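Local coordinates for ketol-acid reductoisomerase (NAD(+)) (uncultured archaeon GZfos26G2, PDB 4XDY), which catalyses the magnesium-dependent methyl migration and NADH-linked reduction of acetolactate to dihydroxyisovalerate in branched-chain amino acid biosynthesis, at residues 131-135 and 175-179. Residues are numbered along the deposited sequence; the frame is centred on the assembly and turned at random.
Sequences MVAPK and AMHWT
Trp178 lays one face of its indole against the ring of Pro134. Pro134 CB stands 3.8 Å from the centroid of the six-membered ring, 19° off the normal, a CH-pi contact over the face. Pro134 CG and CD lie on the same side but past the rim, near Trp178 CH2. The opposite face, near its rim, takes Met176 CE. The bend at the end of the Met176 side chain (chi3 -69°) brings that methyl to 4.1 Å from Val132 CG2, where the two side chains cross at about a right angle. At the indole edge, the Val132 carbonyl carbon lies in the ring plane. Val132 CB reaches Trp178 CZ3 at 3.7 Å from the rim, on the side of the plane that holds Met176 CE. Trp178 CH2 is 3.5 Å from Val132 O, and that oxygen is hydrogen-bonded to Ser111 OG. With CG anti to its own carbonyl carbon (chi1 -62°), Trp178 sends its benzo end to strand 128-134. Its NE1 makes a weak hydrogen bond to Glu141.

The contact joins this strand of the Rossmann domain to the loop after helix 165-175. That helix ends in a Schellman motif, with His177 at positive phi. Pro134 also touches Gln27 and lines the dinucleotide pocket. An alanine in place of Trp178 is likely to open a gap between Pro134 and Met176 and leave the proline ring without its aromatic partner. No hydrogen bond links the two segments, so their contact depends on buried apolar and CH-pi packing, which probably helps fix the position of the cofactor-lining proline.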
loop_
_atom_site.group_PDB
_atom_site.type_symbol
_atom_site.label_atom_id
_atom_site.label_comp_id
_atom_site.label_asym_id
_atom_site.label_seq_id
_atom_site.Cartn_x
_atom_site.Cartn_y
_atom_site.Cartn_z
ATOM N N MET A 131 15.430 -23.183 4.843
ATOM C CA MET A 131 15.029 -21.785 4.788
ATOM C C MET A 131 13.550 -21.657 4.961
ATOM O O MET A 131 12.751 -22.384 4.313
ATOM C CB MET A 131 15.450 -21.112 3.439
ATOM C CG MET A 131 14.800 -19.771 3.467
ATOM S SD MET A 131 15.570 -18.763 2.291
ATOM C CE MET A 131 14.999 -19.475 1.070
ATOM N N VAL A 132 13.143 -20.774 5.862
ATOM C CA VAL A 132 11.770 -20.337 6.013
ATOM C C VAL A 132 11.707 -18.820 5.771
ATOM O O VAL A 132 12.133 -18.023 6.643
ATOM C CB VAL A 132 11.159 -20.772 7.347
ATOM C CG1 VAL A 132 11.199 -22.329 7.435
ATOM C CG2 VAL A 132 11.929 -20.217 8.590
ATOM N N ALA A 133 11.286 -18.447 4.577
ATOM C CA ALA A 133 11.384 -17.038 4.126
ATOM C C ALA A 133 10.052 -16.377 4.088
ATOM O O ALA A 133 9.252 -16.719 3.215
ATOM C CB ALA A 133 12.027 -16.983 2.766
ATOM N N PRO A 134 9.755 -15.404 5.021
ATOM C CA PRO A 134 8.446 -14.778 5.004
ATOM C C PRO A 134 8.459 -13.706 3.923
ATOM O O PRO A 134 9.425 -12.966 3.856
ATOM C CB PRO A 134 8.314 -14.155 6.424
ATOM C CG PRO A 134 9.736 -13.894 6.817
ATOM C CD PRO A 134 10.613 -14.832 6.077
ATOM N N LYS A 135 7.353 -13.553 3.184
ATOM C CA LYS A 135 7.178 -12.521 2.173
ATOM C C LYS A 135 6.514 -11.326 2.881
ATOM O O LYS A 135 5.315 -10.984 2.685
ATOM C CB LYS A 135 6.332 -13.075 0.988
ATOM C CG LYS A 135 6.920 -14.292 0.312
ATOM C CD LYS A 135 8.236 -14.042 -0.409
ATOM C CE LYS A 135 9.524 -14.337 0.365
ATOM N NZ LYS A 135 10.858 -14.028 -0.329
ATOM N N ALA A 175 3.881 -23.201 12.928
ATOM C CA ALA A 175 3.972 -22.625 14.292
ATOM C C ALA A 175 3.962 -21.049 14.246
ATOM O O ALA A 175 3.419 -20.364 15.128
ATOM C CB ALA A 175 5.189 -23.114 14.983
ATOM N N MET A 176 4.559 -20.492 13.178
ATOM C CA MET A 176 4.502 -19.005 12.962
ATOM C C MET A 176 3.279 -18.534 12.244
ATOM O O MET A 176 3.082 -17.320 12.063
ATOM C CB MET A 176 5.798 -18.503 12.278
ATOM C CG MET A 176 6.997 -18.680 13.163
ATOM S SD MET A 176 8.575 -18.052 12.587
ATOM C CE MET A 176 8.920 -19.185 11.241
ATOM N N HIS A 177 2.378 -19.472 11.904
ATOM C CA HIS A 177 1.070 -19.178 11.299
ATOM C C HIS A 177 1.123 -18.641 9.852
ATOM O O HIS A 177 0.125 -18.097 9.320
ATOM C CB HIS A 177 0.236 -18.251 12.175
ATOM C CG HIS A 177 -0.122 -18.820 13.535
ATOM N ND1 HIS A 177 -1.001 -18.185 14.382
ATOM C CD2 HIS A 177 0.277 -19.942 14.184
ATOM C CE1 HIS A 177 -1.129 -18.896 15.501
ATOM N NE2 HIS A 177 -0.326 -19.932 15.431
ATOM N N TRP A 178 2.265 -18.811 9.207
ATOM C CA TRP A 178 2.420 -18.354 7.813
ATOM C C TRP A 178 1.556 -19.223 6.899
ATOM O O TRP A 178 1.125 -18.807 5.869
ATOM C CB TRP A 178 3.862 -18.460 7.345
ATOM C CG TRP A 178 4.896 -17.614 8.086
ATOM C CD1 TRP A 178 4.683 -16.751 9.121
ATOM C CD2 TRP A 178 6.302 -17.671 7.901
ATOM N NE1 TRP A 178 5.874 -16.266 9.612
ATOM C CE2 TRP A 178 6.888 -16.791 8.871
ATOM C CE3 TRP A 178 7.134 -18.368 7.046
ATOM C CZ2 TRP A 178 8.271 -16.635 8.989
ATOM C CZ3 TRP A 178 8.488 -18.196 7.163
ATOM C CH2 TRP A 178 9.027 -17.331 8.126
ATOM N N THR A 179 1.318 -20.468 7.327
ATOM C CA THR A 179 0.421 -21.372 6.599
ATOM C C THR A 179 -0.993 -20.871 6.503
ATOM O O THR A 179 -1.726 -21.293 5.595
ATOM C CB THR A 179 0.430 -22.787 7.307
ATOM O OG1 THR A 179 0.356 -22.613 8.723
ATOM C CG2 THR A 179 1.646 -23.498 6.993
#